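Local coordinates for protein nigritoxine (Vibrio nigripulchritudo, PDB 5M41) that acts as a bacterial toxin against crustaceans and insects, with a previously unseen fold and a mode of action that is not established, at residues A[547-550]-A[551-555]; A[622-625]-A[626-629]. All coordinates share one frame; numbering follows the deposited sequence.

Contact 1 of 2, residues A[547-550]-A[551-555]; sequences GEEF and DFRLQ
Asp551, Phe552, Arg553 and Leu554 each donate their backbone N-H to the carbonyl four residues back, so Gly547 to Gln555 wind as regular alpha-helix; the tightest of these bonds, Phe552 N to Glu548 O and Arg553 N to Glu549 O, both measure 2.8 Å. The same i to i+4 spacing brings together the members of two side-chain pairs, the partners in each lying about one turn apart along the helix. In the first, Glu549 and Arg553 run side by side and form a salt bridge. Arg553 presents the side of its guanidinium: NE lies 2.9 Å from Glu549 OE2 in a fairly straight bond (163°). NH2 reaches the same oxygen, Glu549 OE2, at a longer 3.3 Å and along a clearly more bent path. Both nitrogens come to the anti side of OE2, NE on the anti lone pair itself and NH2 well out of the carboxylate plane. That oxygen stays near the guanidinium plane although the two flat groups are turned 42° apart. With CG beside its backbone N (chi1 -79°) and the chain extended to NE, Arg553 leans back along the helix toward the acid. The second pair is apolar. Leu554 sets CG over one face of the Phe550 ring, toward its rim, and its CD1 approaches Phe550 CE2 at 3.6 Å. Arg553 has further partners, NH2 on Tyr511 OH and NH1 on the carbonyl of Asn577, which together with the salt bridge probably hold the buried guanidinium in one orientation. On other sides of the helix, Glu548 pairs with Lys507 and Asp551 bonds to Tyr498 OH. Helix 546-555 thus packs against strands 496-500 and 523-532 of the four-stranded antiparallel sheet through Glu548, Phe552 and Arg553, while Phe550 faces helix 625-632.

Contact 2 of 2, residues A[622-625]-A[626-629]; sequences YGNE and MEWL
Asn624 and Glu627 meet where the chain enters helix 625-632, and hydrogen bonds define this end. The side-chain oxygen OD1 of Asn624 accepts from Glu627 N at 2.8 Å with a nearly straight N-H...O angle of 164°, although the donor stands above the plane of the amide. Turned with CG anti to its own N (chi1 178°), Asn624 swings the amide forward over the first turn. Its main-chain carbonyl then receives Trp628 N at 2.9 Å, and Glu625 O takes Leu629 N in the following step. Asn624 is therefore the N-cap: its side chain serves a first-turn N-H that has no preceding helical carbonyl to bond to, and its backbone starts the alpha-helical ladder after the short break that follows helix 618-621. Contacts between flat polar groups come next. The Glu627 carboxylate is stacked with the Asn624 amide, their planes 26° apart, and OE1 lies 3.5 Å from Asn624 CB, with the two side chains crossing at about a right angle. Aromatic and apolar packing occupies another side of the turn. Tyr622 and the five-membered ring of Trp628 have nearly parallel planes but are slid apart, with centroids 5.7 Å distant and little overlap; the nearer touch is Tyr622 CB on Trp628 CD1, at 4.0 Å. Tyr622 OH bonds to Asp641, and Phe618 meets Trp628 edge-to-face. Glu625 and Leu629 lie alongside one another, Leu629 CD1 being 4.1 Å from Glu625 CG, while the Glu625 carboxylate reaches on to Tyr609 OH.

In the fold
Contact 1 closes well before contact 2 opens in the chain, yet the two pack together in space, their centres about 13 Å apart, on two neighbouring helices. Phe550 is the main bridge: its CG lies 3.5 Å from Met626 CG, and its CE1 is 4.1 Å from Leu629 CD1. Beside it, the sulfur SD of Met626 sits 3.8 Å from CA of Gly547, where the helix of contact 1 offers a surface without a side chain. The join is thus apolar packing between helices 546-555 and 625-632. Neither contact supplies a ligand to the magnesium ion, whose site is formed by Val189, Glu192 and Asp195 much earlier in the chain.

Contact 1 of 2, residues A[547-550]-A[551-555]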
loop_
_atom_site.group_PDB
_atom_site.type_symbol
_atom_site.label_atom_id
_atom_site.label_comp_id
_atom_site.label_asym_id
_atom_site.label_seq_id
_atom_site.Cartn_x
_atom_site.Cartn_y
_atom_site.Cartn_z
ATOM N N GLY A 547 0.524 13.468 -19.453
ATOM C CA GLY A 547 -0.022 12.266 -18.860
ATOM C C GLY A 547 -0.767 11.400 -19.847
ATOM O O GLY A 547 -0.604 10.182 -19.863
ATOM N N GLU A 548 -1.595 12.021 -20.686
ATOM C CA GLU A 548 -2.362 11.258 -21.659
ATOM C C GLU A 548 -1.474 10.640 -22.759
ATOM O O GLU A 548 -1.690 9.483 -23.141
ATOM C CB GLU A 548 -3.481 12.121 -22.256
ATOM C CG GLU A 548 -4.643 11.313 -22.801
ATOM C CD GLU A 548 -5.685 12.172 -23.519
ATOM O OE1 GLU A 548 -5.803 13.381 -23.225
ATOM O OE2 GLU A 548 -6.391 11.628 -24.388
ATOM N N GLU A 549 -0.502 11.407 -23.281
ATOM C CA GLU A 549 0.478 10.847 -24.256
ATOM C C GLU A 549 1.252 9.681 -23.631
ATOM O O GLU A 549 1.516 8.663 -24.289
ATOM C CB GLU A 549 1.493 11.888 -24.758
ATOM C CG GLU A 549 2.369 11.329 -25.880
ATOM C CD GLU A 549 3.247 12.366 -26.572
ATOM O OE1 GLU A 549 2.748 13.479 -26.854
ATOM O OE2 GLU A 549 4.447 12.067 -26.831
ATOM N N PHE A 550 1.617 9.844 -22.363
ATOM C CA PHE A 550 2.359 8.795 -21.645
ATOM C C PHE A 550 1.518 7.516 -21.593
ATOM O O PHE A 550 2.003 6.439 -21.907
ATOM C CB PHE A 550 2.759 9.268 -20.232
ATOM C CG PHE A 550 3.518 8.235 -19.426
ATOM C CD1 PHE A 550 4.882 8.054 -19.605
ATOM C CD2 PHE A 550 2.858 7.454 -18.476
ATOM C CE1 PHE A 550 5.585 7.127 -18.846
ATOM C CE2 PHE A 550 3.555 6.524 -17.717
ATOM C CZ PHE A 550 4.922 6.358 -17.909
ATOM N N ASP A 551 0.247 7.649 -21.221
ATOM C CA ASP A 551 -0.647 6.502 -21.158
ATOM C C ASP A 551 -0.852 5.900 -22.572
ATOM O O ASP A 551 -0.804 4.674 -22.759
ATOM C CB ASP A 551 -1.968 6.922 -20.500
ATOM C CG ASP A 551 -2.984 5.801 -20.438
ATOM O OD1 ASP A 551 -2.725 4.763 -19.800
ATOM O OD2 ASP A 551 -4.069 5.957 -21.022
ATOM N N PHE A 552 -1.048 6.757 -23.575
ATOM C CA PHE A 552 -1.153 6.252 -24.942
ATOM C C PHE A 552 0.089 5.462 -25.337
ATOM O O PHE A 552 -0.007 4.376 -25.921
ATOM C CB PHE A 552 -1.387 7.370 -25.952
ATOM C CG PHE A 552 -1.188 6.934 -27.379
ATOM C CD1 PHE A 552 -2.197 6.266 -28.058
ATOM C CD2 PHE A 552 0.007 7.186 -28.039
ATOM C CE1 PHE A 552 -2.022 5.853 -29.368
ATOM C CE2 PHE A 552 0.201 6.774 -29.352
ATOM C CZ PHE A 552 -0.820 6.108 -30.019
ATOM N N ARG A 553 1.252 6.013 -25.008
ATOM C CA ARG A 553 2.518 5.395 -25.393
ATOM C C ARG A 553 2.730 4.047 -24.728
ATOM O O ARG A 553 3.335 3.168 -25.323
ATOM C CB ARG A 553 3.689 6.327 -25.116
ATOM C CG ARG A 553 3.863 7.421 -26.161
ATOM C CD ARG A 553 5.055 8.279 -25.790
ATOM N NE ARG A 553 5.385 9.295 -26.782
ATOM C CZ ARG A 553 6.080 9.084 -27.900
ATOM N NH1 ARG A 553 6.515 7.863 -28.235
ATOM N NH2 ARG A 553 6.329 10.111 -28.705
ATOM N N LEU A 554 2.238 3.897 -23.496
ATOM C CA LEU A 554 2.247 2.606 -22.803
ATOM C C LEU A 554 1.246 1.633 -23.439
ATOM O O LEU A 554 1.576 0.484 -23.710
ATOM C CB LEU A 554 1.913 2.762 -21.305
ATOM C CG LEU A 554 2.982 3.248 -20.299
ATOM C CD1 LEU A 554 2.369 3.290 -18.900
ATOM C CD2 LEU A 554 4.219 2.361 -20.306
ATOM N N GLN A 555 0.020 2.100 -23.652
ATOM C CA GLN A 555 -1.043 1.274 -24.233
ATOM C C GLN A 555 -0.634 0.763 -25.622
ATOM O O GLN A 555 -0.893 -0.383 -25.961
ATOM C CB GLN A 555 -2.329 2.097 -24.316
ATOM C CG GLN A 555 -3.611 1.301 -24.514
ATOM C CD GLN A 555 -4.816 2.208 -24.639
ATOM O OE1 GLN A 555 -5.274 2.487 -25.743
ATOM N NE2 GLN A 555 -5.299 2.714 -23.512
#

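Contact 2 of 2, residues A[622-625]-A[626-629]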
loop_
_atom_site.group_PDB
_atom_site.type_symbol
_atom_site.label_atom_id
_atom_site.label_comp_id
_atom_site.label_asym_id
_atom_site.label_seq_id
_atom_site.Cartn_x
_atom_site.Cartn_y
_atom_site.Cartn_z
ATOM N N TYR A 622 15.219 16.088 -11.763
ATOM C CA TYR A 622 14.630 16.696 -12.938
ATOM C C TYR A 622 13.145 16.762 -12.649
ATOM O O TYR A 622 12.723 16.462 -11.541
ATOM C CB TYR A 622 14.964 15.881 -14.183
ATOM C CG TYR A 622 16.454 15.768 -14.420
ATOM C CD1 TYR A 622 17.245 16.913 -14.545
ATOM C CD2 TYR A 622 17.076 14.526 -14.514
ATOM C CE1 TYR A 622 18.616 16.824 -14.749
ATOM C CE2 TYR A 622 18.447 14.422 -14.724
ATOM C CZ TYR A 622 19.212 15.575 -14.843
ATOM O OH TYR A 622 20.572 15.489 -15.054
ATOM N N GLY A 623 12.322 17.158 -13.594
ATOM C CA GLY A 623 10.924 17.350 -13.202
ATOM C C GLY A 623 10.137 16.090 -12.875
ATOM O O GLY A 623 10.690 15.019 -12.607
ATOM N N ASN A 624 8.821 16.249 -12.882
ATOM C CA ASN A 624 7.901 15.159 -13.098
ATOM C C ASN A 624 8.471 14.196 -14.158
ATOM O O ASN A 624 8.843 14.612 -15.269
ATOM C CB ASN A 624 6.579 15.763 -13.550
ATOM C CG ASN A 624 5.527 14.727 -13.863
ATOM O OD1 ASN A 624 5.730 13.830 -14.665
ATOM N ND2 ASN A 624 4.367 14.888 -13.258
ATOM N N GLU A 625 8.557 12.917 -13.797
ATOM C CA GLU A 625 9.240 11.936 -14.621
ATOM C C GLU A 625 8.435 11.632 -15.874
ATOM O O GLU A 625 8.988 11.454 -16.957
ATOM C CB GLU A 625 9.543 10.663 -13.827
ATOM C CG GLU A 625 10.411 9.662 -14.594
ATOM C CD GLU A 625 10.656 8.378 -13.813
ATOM O OE1 GLU A 625 10.431 8.398 -12.595
ATOM O OE2 GLU A 625 11.065 7.356 -14.409
ATOM N N MET A 626 7.122 11.580 -15.712
ATOM C CA MET A 626 6.195 11.396 -16.815
ATOM C C MET A 626 6.344 12.509 -17.868
ATOM O O MET A 626 6.421 12.243 -19.082
ATOM C CB MET A 626 4.778 11.375 -16.240
ATOM C CG MET A 626 3.703 10.898 -17.183
ATOM S SD MET A 626 2.179 10.523 -16.285
ATOM C CE MET A 626 2.718 9.168 -15.295
ATOM N N GLU A 627 6.382 13.754 -17.395
ATOM C CA GLU A 627 6.575 14.898 -18.271
ATOM C C GLU A 627 7.954 14.773 -18.932
ATOM O O GLU A 627 8.096 15.021 -20.139
ATOM C CB GLU A 627 6.442 16.215 -17.485
ATOM C CG GLU A 627 5.011 16.528 -17.048
ATOM C CD GLU A 627 4.858 17.838 -16.281
ATOM O OE1 GLU A 627 5.843 18.408 -15.797
ATOM O OE2 GLU A 627 3.723 18.310 -16.139
ATOM N N TRP A 628 8.960 14.350 -18.155
ATOM C CA TRP A 628 10.310 14.254 -18.695
ATOM C C TRP A 628 10.373 13.295 -19.860
ATOM O O TRP A 628 11.009 13.590 -20.878
ATOM C CB TRP A 628 11.341 13.922 -17.605
ATOM C CG TRP A 628 12.775 14.046 -18.082
ATOM C CD1 TRP A 628 13.666 15.093 -17.847
ATOM C CD2 TRP A 628 13.523 13.095 -18.915
ATOM N NE1 TRP A 628 14.880 14.845 -18.452
ATOM C CE2 TRP A 628 14.851 13.678 -19.118
ATOM C CE3 TRP A 628 13.227 11.863 -19.499
ATOM C CZ2 TRP A 628 15.833 13.031 -19.862
ATOM C CZ3 TRP A 628 14.222 11.223 -20.250
ATOM C CH2 TRP A 628 15.487 11.796 -20.426
ATOM N N LEU A 629 9.711 12.145 -19.730
ATOM C CA LEU A 629 9.766 11.086 -20.748
ATOM C C LEU A 629 8.995 11.428 -22.029
ATOM O O LEU A 629 9.447 11.127 -23.139
ATOM C CB LEU A 629 9.264 9.752 -20.167
ATOM C CG LEU A 629 10.218 9.125 -19.134
ATOM C CD1 LEU A 629 9.529 8.045 -18.293
ATOM C CD2 LEU A 629 11.471 8.591 -19.828
#